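Local coordinates for pyridoxamine 5'-phosphate oxidase-related, FMN-binding (Mycobacterium smegmatis, PDB 3F7E), which acts as a coenzyme F420-dependent reductase of the pyridoxamine 5'-phosphate oxidase family and may reduce carbon-carbon double bonds, possibly those of aflatoxins, at the interface of chains A and B. Numbering follows the deposited sequence. Chains: chain A/B, Pyridoxamine 5'-phosphate oxidase-related, FMN-binding.

Contact 1: the interface of chains A and B. Residues chain A 19, 21, 31, 64-66, 78; chain B 19, 31.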
ATOM      1  N   HIS A  19       1.265  -1.911  -3.976  1.00  5.31           N
ATOM      2  CA  HIS A  19       0.366  -2.076  -2.829  1.00  5.50           C
ATOM      3  C   HIS A  19      -0.904  -1.334  -3.223  1.00  5.28           C
ATOM      4  O   HIS A  19      -0.951  -0.113  -3.293  1.00  5.49           O
ATOM      5  CB  HIS A  19       1.042  -1.542  -1.567  1.00  6.26           C
ATOM      6  CG  HIS A  19       2.211  -2.379  -1.174  1.00  5.06           C
ATOM      7  ND1 HIS A  19       3.455  -2.402  -1.786  1.00  8.62           N
ATOM      8  CD2 HIS A  19       2.261  -3.290  -0.175  1.00  5.15           C
ATOM      9  CE1 HIS A  19       4.213  -3.296  -1.151  1.00  5.34           C
ATOM     10  NE2 HIS A  19       3.506  -3.840  -0.176  1.00 10.32           N
ATOM     11  N   ALA A  21      -4.716  -0.176  -2.992  1.00  5.08           N
ATOM     12  CA  ALA A  21      -5.746   0.205  -2.020  1.00  5.42           C
ATOM     13  C   ALA A  21      -7.089   0.368  -2.689  1.00  5.57           C
ATOM     14  O   ALA A  21      -7.206   0.976  -3.777  1.00  5.90           O
ATOM     15  CB  ALA A  21      -5.366   1.520  -1.340  1.00  6.34           C
ATOM     16  N   VAL A  31      -5.834  -2.595   1.727  1.00  5.75           N
ATOM     17  CA  VAL A  31      -4.645  -2.497   0.881  1.00  5.58           C
ATOM     18  C   VAL A  31      -3.923  -3.846   0.899  1.00  5.81           C
ATOM     19  O   VAL A  31      -3.764  -4.490   1.956  1.00  6.88           O
ATOM     20  CB  VAL A  31      -3.741  -1.297   1.302  1.00  5.92           C
ATOM     21  CG1 VAL A  31      -3.257  -1.426   2.736  1.00  7.06           C
ATOM     22  CG2 VAL A  31      -2.567  -1.138   0.375  1.00  6.83           C
ATOM     23  N   ALA A  64      -5.917   3.127  -5.582  1.00  5.65           N
ATOM     24  CA  ALA A  64      -4.614   3.788  -5.523  1.00  6.53           C
ATOM     25  C   ALA A  64      -3.553   2.709  -5.358  1.00  5.93           C
ATOM     26  O   ALA A  64      -3.788   1.729  -4.681  1.00  7.05           O
ATOM     27  CB  ALA A  64      -4.556   4.791  -4.363  1.00  6.93           C
HETATM   28  N   MSE A  65      -2.376   2.898  -5.957  1.00  6.77           N
HETATM   29  CA  MSE A  65      -1.288   1.904  -5.847  1.00  6.73           C
HETATM   30  C   MSE A  65       0.002   2.618  -5.489  1.00  6.62           C
HETATM   31  O   MSE A  65       0.358   3.656  -6.064  1.00  9.55           O
HETATM   32  CB  MSE A  65      -1.078   1.151  -7.172  1.00  7.82           C
HETATM   33  CG  MSE A  65      -0.124  -0.019  -7.041  1.00  7.93           C
HETATM   34 SE   MSE A  65       0.259  -0.920  -8.714  1.00 10.68          SE
HETATM   35  CE  MSE A  65       1.577   0.326  -9.402  1.00 11.55           C
ATOM     36  N   SER A  66       0.710   2.047  -4.523  0.70  6.07           N
ATOM     37  CA  SER A  66       2.012   2.526  -4.055  0.70  6.44           C
ATOM     38  C   SER A  66       3.092   1.514  -4.422  0.70  6.04           C
ATOM     39  O   SER A  66       3.014   0.325  -4.084  0.70  6.67           O
ATOM     40  CB  SER A  66       1.950   2.694  -2.525  0.70  7.23           C
ATOM     41  OG  SER A  66       3.252   2.884  -1.986  0.70  8.20           O
ATOM     42  N   GLU A  78       3.304   6.880  -6.496  1.00  8.00           N
ATOM     43  CA  GLU A  78       1.924   6.663  -6.058  1.00  8.06           C
ATOM     44  C   GLU A  78       1.003   6.942  -7.229  1.00  8.07           C
ATOM     45  O   GLU A  78       1.048   8.036  -7.800  1.00  8.61           O
ATOM     46  CB  GLU A  78       1.585   7.607  -4.892  1.00  9.23           C
ATOM     47  CG  GLU A  78       2.474   7.407  -3.680  1.00  9.45           C
ATOM     48  CD  GLU A  78       2.443   8.558  -2.726  1.00 11.63           C
ATOM     49  OE1 GLU A  78       1.599   9.457  -2.917  1.00 13.88           O
ATOM     50  OE2 GLU A  78       3.261   8.580  -1.768  1.00 12.93           O
TER
ATOM     51  N   HIS B  19       2.849   0.282   3.609  1.00  5.56           N
ATOM     52  CA  HIS B  19       2.102   1.095   2.656  1.00  5.41           C
ATOM     53  C   HIS B  19       0.755   1.382   3.303  1.00  4.73           C
ATOM     54  O   HIS B  19      -0.089   0.484   3.465  1.00  5.46           O
ATOM     55  CB  HIS B  19       2.025   0.325   1.347  1.00  5.41           C
ATOM     56  CG  HIS B  19       3.356   0.192   0.683  1.00  5.86           C
ATOM     57  ND1 HIS B  19       4.338  -0.709   1.065  1.00  8.84           N
ATOM     58  CD2 HIS B  19       3.878   0.919  -0.331  1.00  5.60           C
ATOM     59  CE1 HIS B  19       5.412  -0.516   0.306  1.00  6.25           C
ATOM     60  NE2 HIS B  19       5.149   0.461  -0.546  1.00  9.57           N
ATOM     61  N   VAL B  31      -2.654   5.824  -0.903  1.00  6.11           N
ATOM     62  CA  VAL B  31      -1.690   4.936  -0.245  1.00  6.38           C
ATOM     63  C   VAL B  31      -0.279   5.515  -0.374  1.00  6.43           C
ATOM     64  O   VAL B  31       0.131   5.951  -1.455  1.00  7.41           O
ATOM     65  CB  VAL B  31      -1.822   3.464  -0.729  1.00  7.45           C
ATOM     66  CG1 VAL B  31      -1.729   3.319  -2.233  1.00  8.68           C
ATOM     67  CG2 VAL B  31      -0.832   2.563  -0.014  1.00  7.69           C
TER

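Contact 2: the interface of chains A and B. Residues chain A 29-32; chain B 21, 64, 78, 80.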
ATOM      1  N   PRO A  29     -10.694   1.640   4.321  1.00  7.75           N
ATOM      2  CA  PRO A  29      -9.798   1.163   3.254  1.00  7.20           C
ATOM      3  C   PRO A  29      -9.302  -0.259   3.446  1.00  7.48           C
ATOM      4  O   PRO A  29      -9.312  -0.808   4.558  1.00  8.46           O
ATOM      5  CB  PRO A  29      -8.650   2.169   3.306  1.00  8.12           C
ATOM      6  CG  PRO A  29      -8.561   2.540   4.772  1.00  8.30           C
ATOM      7  CD  PRO A  29      -9.975   2.491   5.306  1.00  7.93           C
ATOM      8  N   GLN A  30      -8.851  -0.826   2.335  1.00  6.97           N
ATOM      9  CA  GLN A  30      -8.210  -2.135   2.258  1.00  7.33           C
ATOM     10  C   GLN A  30      -6.956  -1.933   1.398  1.00  6.38           C
ATOM     11  O   GLN A  30      -7.020  -1.206   0.407  1.00  7.87           O
ATOM     12  CB  GLN A  30      -9.153  -3.137   1.540  1.00  9.41           C
ATOM     13  CG  GLN A  30      -8.536  -4.489   1.428  1.00 12.29           C
ATOM     14  CD  GLN A  30      -9.491  -5.556   1.008  1.00 13.89           C
ATOM     15  OE1 GLN A  30      -9.067  -6.516   0.372  1.00 17.09           O
ATOM     16  NE2 GLN A  30     -10.773  -5.421   1.361  1.00 12.64           N
ATOM     17  N   VAL A  31      -5.834  -2.595   1.727  1.00  5.75           N
ATOM     18  CA  VAL A  31      -4.645  -2.497   0.881  1.00  5.58           C
ATOM     19  C   VAL A  31      -3.923  -3.846   0.899  1.00  5.81           C
ATOM     20  O   VAL A  31      -3.764  -4.490   1.956  1.00  6.88           O
ATOM     21  CB  VAL A  31      -3.741  -1.297   1.302  1.00  5.92           C
ATOM     22  CG1 VAL A  31      -3.257  -1.426   2.736  1.00  7.06           C
ATOM     23  CG2 VAL A  31      -2.567  -1.138   0.375  1.00  6.83           C
ATOM     24  N   ASN A  32      -3.458  -4.264  -0.265  1.00  6.13           N
ATOM     25  CA  ASN A  32      -2.839  -5.579  -0.434  1.00  7.69           C
ATOM     26  C   ASN A  32      -1.665  -5.486  -1.393  1.00  7.19           C
ATOM     27  O   ASN A  32      -1.740  -4.802  -2.422  1.00  6.77           O
ATOM     28  CB  ASN A  32      -3.838  -6.586  -1.019  1.00 10.33           C
ATOM     29  CG  ASN A  32      -5.054  -6.741  -0.154  1.00 13.01           C
ATOM     30  OD1 ASN A  32      -4.979  -7.389   0.904  1.00 17.74           O
ATOM     31  ND2 ASN A  32      -6.176  -6.120  -0.552  1.00 12.33           N
TER
ATOM     32  N   ALA B  21      -2.767   3.029   3.735  1.00  5.64           N
ATOM     33  CA  ALA B  21      -3.942   3.468   2.997  1.00  6.10           C
ATOM     34  C   ALA B  21      -4.881   4.264   3.894  1.00  6.27           C
ATOM     35  O   ALA B  21      -5.191   3.865   5.032  1.00  6.11           O
ATOM     36  CB  ALA B  21      -4.664   2.270   2.417  1.00  6.66           C
ATOM     37  N   ALA B  64      -5.471   1.313   6.783  1.00  5.43           N
ATOM     38  CA  ALA B  64      -4.986  -0.076   6.607  1.00  5.50           C
ATOM     39  C   ALA B  64      -3.543  -0.002   6.154  1.00  5.43           C
ATOM     40  O   ALA B  64      -3.177   0.912   5.420  1.00  7.29           O
ATOM     41  CB  ALA B  64      -5.843  -0.834   5.604  1.00  6.67           C
ATOM     42  N   GLU B  78      -1.741  -7.534   5.934  1.00  8.63           N
ATOM     43  CA  GLU B  78      -2.564  -6.316   5.923  1.00  8.51           C
ATOM     44  C   GLU B  78      -3.069  -6.110   7.342  1.00  7.75           C
ATOM     45  O   GLU B  78      -3.696  -6.994   7.933  1.00  8.30           O
ATOM     46  CB  GLU B  78      -3.816  -6.369   5.017  1.00  9.51           C
ATOM     47  CG  GLU B  78      -4.642  -5.051   5.083  1.00 10.78           C
ATOM     48  CD  GLU B  78      -6.111  -5.151   4.685  1.00 11.24           C
ATOM     49  OE1 GLU B  78      -6.591  -4.158   4.090  1.00 11.81           O
ATOM     50  OE2 GLU B  78      -6.784  -6.170   4.979  1.00 12.02           O
ATOM     51  N   ARG B  80      -5.582  -3.742   9.470  1.00  6.84           N
ATOM     52  CA  ARG B  80      -6.636  -2.720   9.473  1.00  7.55           C
ATOM     53  C   ARG B  80      -6.673  -2.127  10.871  1.00  6.91           C
ATOM     54  O   ARG B  80      -6.452  -2.838  11.857  1.00  7.33           O
ATOM     55  CB  ARG B  80      -8.022  -3.322   9.189  1.00  9.08           C
ATOM     56  CG  ARG B  80      -8.195  -3.956   7.838  1.00 13.77           C
ATOM     57  CD  ARG B  80      -9.568  -4.680   7.763  1.00 17.60           C
ATOM     58  NE  ARG B  80     -10.638  -3.679   7.709  1.00 19.71           N
ATOM     59  CZ  ARG B  80     -11.944  -3.913   7.722  1.00 23.12           C
ATOM     60  NH1 ARG B  80     -12.786  -2.886   7.663  1.00 23.58           N
ATOM     61  NH2 ARG B  80     -12.418  -5.149   7.826  1.00 23.67           N
TER
HETATM   62  O   HOH W   1     -10.560  -1.058   6.896  1.00 17.85           O
HETATM   63  O   HOH W   2      -9.378  -3.678   4.774  1.00 19.73           O
HETATM   64  O   HOH W   3      -6.732  -8.176   3.116  1.00 26.28           O

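Contact 3: the interface of chains A and B. Residues chain A 21-23, 62-63; chain B 27-29.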
ATOM      1  N   ALA A  21      -4.716  -0.176  -2.992  1.00  5.08           N
ATOM      2  CA  ALA A  21      -5.746   0.205  -2.020  1.00  5.42           C
ATOM      3  C   ALA A  21      -7.089   0.368  -2.689  1.00  5.57           C
ATOM      4  O   ALA A  21      -7.206   0.976  -3.777  1.00  5.90           O
ATOM      5  CB  ALA A  21      -5.366   1.520  -1.340  1.00  6.34           C
ATOM      6  N   THR A  22      -8.109  -0.135  -2.025  1.00  6.54           N
ATOM      7  CA  THR A  22      -9.493  -0.027  -2.438  1.00  7.42           C
ATOM      8  C   THR A  22     -10.281   0.452  -1.207  1.00  7.39           C
ATOM      9  O   THR A  22      -9.755   0.497  -0.113  1.00  7.95           O
ATOM     10  CB  THR A  22     -10.038  -1.381  -2.941  1.00  7.98           C
ATOM     11  OG1 THR A  22      -9.859  -2.395  -1.935  1.00  9.87           O
ATOM     12  CG2 THR A  22      -9.397  -1.803  -4.277  1.00  8.27           C
ATOM     13  N   VAL A  23     -11.550   0.800  -1.399  1.00  7.41           N
ATOM     14  CA  VAL A  23     -12.371   1.248  -0.278  1.00  9.33           C
ATOM     15  C   VAL A  23     -13.566   0.316  -0.186  1.00  9.77           C
ATOM     16  O   VAL A  23     -14.207   0.015  -1.205  1.00 10.26           O
ATOM     17  CB  VAL A  23     -12.837   2.734  -0.435  1.00 11.07           C
ATOM     18  CG1 VAL A  23     -13.494   3.216   0.822  1.00 12.86           C
ATOM     19  CG2 VAL A  23     -11.682   3.642  -0.746  1.00 14.44           C
ATOM     20  N   ALA A  62     -12.706   3.512  -7.608  1.00  6.73           N
ATOM     21  CA  ALA A  62     -11.503   4.301  -7.371  1.00  6.43           C
ATOM     22  C   ALA A  62     -10.483   3.507  -6.567  1.00  5.97           C
ATOM     23  O   ALA A  62     -10.803   2.951  -5.509  1.00  7.29           O
ATOM     24  CB  ALA A  62     -11.833   5.605  -6.681  1.00  7.53           C
ATOM     25  N   VAL A  63      -9.246   3.494  -7.041  1.00  5.79           N
ATOM     26  CA  VAL A  63      -8.173   2.747  -6.418  1.00  5.86           C
ATOM     27  C   VAL A  63      -6.906   3.612  -6.329  1.00  5.77           C
ATOM     28  O   VAL A  63      -6.809   4.686  -6.946  1.00  5.76           O
ATOM     29  CB  VAL A  63      -7.855   1.436  -7.182  1.00  6.50           C
ATOM     30  CG1 VAL A  63      -9.090   0.578  -7.271  1.00  7.86           C
ATOM     31  CG2 VAL A  63      -7.232   1.695  -8.575  1.00  7.71           C
TER
ATOM     32  N   GLY B  27     -13.910  10.328  -0.864  1.00 11.47           N
ATOM     33  CA  GLY B  27     -14.289   8.920  -0.690  1.00 11.49           C
ATOM     34  C   GLY B  27     -13.402   7.935  -1.438  1.00 10.46           C
ATOM     35  O   GLY B  27     -13.671   6.727  -1.431  1.00 11.76           O
ATOM     36  N   THR B  28     -12.352   8.444  -2.094  1.00  9.52           N
ATOM     37  CA  THR B  28     -11.446   7.594  -2.854  1.00  9.27           C
ATOM     38  C   THR B  28     -10.189   7.317  -2.014  1.00  8.23           C
ATOM     39  O   THR B  28      -9.853   8.084  -1.122  1.00  8.34           O
ATOM     40  CB  THR B  28     -11.037   8.234  -4.224  1.00  9.99           C
ATOM     41  OG1 THR B  28     -10.202   9.366  -3.982  1.00  9.98           O
ATOM     42  CG2 THR B  28     -12.253   8.645  -5.067  1.00 11.87           C
ATOM     43  N   PRO B  29      -9.504   6.194  -2.281  1.00  7.65           N
ATOM     44  CA  PRO B  29      -8.348   5.840  -1.433  1.00  7.57           C
ATOM     45  C   PRO B  29      -7.055   6.538  -1.840  1.00  7.78           C
ATOM     46  O   PRO B  29      -6.885   7.002  -2.984  1.00  8.34           O
ATOM     47  CB  PRO B  29      -8.217   4.332  -1.650  1.00  8.19           C
ATOM     48  CG  PRO B  29      -8.695   4.141  -3.064  1.00  8.85           C
ATOM     49  CD  PRO B  29      -9.795   5.141  -3.275  1.00  8.16           C
TER

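Contact 1: the interface of chains A and B
In the strand-to-strand dimer contact of this split-barrel family, A:His19 and B:His19 of the equivalent strands 18-23 lay their imidazole rings face to face across the two-fold axis. The ring planes are only 4° apart and their centroids 3.6 Å apart, and the ND1 of each ring lies over the centre of the other. Both CG atoms stand anti to their own carbonyl carbon (chi1 -68° in each chain), which directs the two rings toward each other while the side chains themselves cross at about a right angle. A:Ser66 adjoins the stack, its CB 3.4 Å from CD2 of B:His19. Its hydroxyl OG lies in the plane of that ring, but the approach to CD2 is too short to be trusted, and the modelled orientation of the ring or hydroxyl is doubtful.

Beside the histidines, B:Val31 packs onto strand 62-68 of chain A. CG1 of B:Val31 points at the backbone, 3.6 Å from the carbonyl O of A:Ala64, and lies 3.8 Å from CB of the same alanine. The other branch, B:Val31 CG2, which stands anti to the backbone N, turns to A:Ser66 CB at 3.7 Å and to A:Val31 CG2 at 4.1 Å. On the backbone side of B:Val31, the aliphatic CG of A:Glu78 rests 3.5 Å from its carbonyl O. Stacked rings and flanking valines together probably help hold the two subunits together at the symmetry axis.

Contact 2: the interface of chains A and B
B:Glu78 reaches across to strand 29-34 of chain A, and its contacts follow the backbone of A:Val31. The CB of B:Glu78 lies 3.6 Å from the carbonyl O of A:Val31, and its CG approaches that oxygen more closely, at 3.3 Å. With CG anti to the backbone N (chi1 179°) and the chain extended beyond it, the carboxylate is carried past this carbonyl to the amide of the same residue. There B:Glu78 OE1 accepts a hydrogen bond from A:Val31 N at 2.9 Å (156° at H), met on its anti side and 33° out of the carboxylate plane. The aliphatic CG of A:Gln30 lies 3.3 Å from B:Glu78 OE1. A water linked to OE1 also reaches the carbonyl O of A:Pro29, while B:Glu78 OE2 pairs at 2.7 Å with a water shared with A:Asn32 OD1. On the chain A side, A:Asn32 ND2 donates to A:Gln30 OE1 in the carbonyl plane, tying the two side chains together. B:Arg80 joins less directly: its NE is 2.7 Å from another water that contacts A:Pro29 O. Below this polar layer, A:Val31 CB meets B:Ala21 CB at 3.8 Å. The site thus lays strand 29-34 of one subunit over strands 18-23, 62-68 and 76-88 of the other.

Contact 3: the interface of chains A and B
This is a largely apolar wedge between subunits, in which B:Pro29, at the start of strand 29-34, is pressed against strands 18-23 and 62-68 of chain A and probably helps to set how the two subunits pack. The methyl CG2 of A:Val23 lies over the pyrrolidine ring, 3.5 Å from CD of B:Pro29, a tight carbon contact, and 3.6 Å from its CB. CG1 of the valine takes the position anti to the backbone N (chi1 -171°), leaving CG2 beside that N and turned to the proline.

Two backbone carbonyls also meet the ring. The O of A:Ala62 approaches CD of B:Pro29 at 3.3 Å, and the O of A:Ala21 approaches its CG at 3.6 Å, so the proline carbons pack against both chain A strands. CA of A:Val63 adds a further contact with B:Pro29 CG at 3.7 Å, and CB of A:Ala21 reaches CB of the proline at 4.0 Å.

The preceding loop extends the patch. B:Thr28 turns its methyl CG2 to A:Ala62 CB at 3.5 Å, another tight fit; CG2 stands anti to the carbonyl carbon of the threonine, which brings the methyl rather than the hydroxyl against the alanine. The carbonyl of B:Gly27 comes near the valine methyl groups. By fitting the end of this loop and the first residue of the strand into the neighbouring sheet, the site probably helps fix the register of the two subunits.

The three contacts form one continuous patch of the A-B interface: by their C-alpha centres, contact 1 lies about 8 Å from contact 2 and 9 Å from contact 3, and contacts 2 and 3 are about 10 Å apart. A:Val31 belongs to contacts 1 and 2, and A:Ala21 to contacts 1 and 3. Strand 29-34 takes part in every contact, from chain A in contact 2, from chain B in contact 3 and from both in contact 1, packing against strands 18-23 and 62-68 of the partner. The two-fold repeat is imperfect at Glu78, whose chi1 is -60° in chain A and 179° in chain B. The arrangement fits a dimer, as usual for this family.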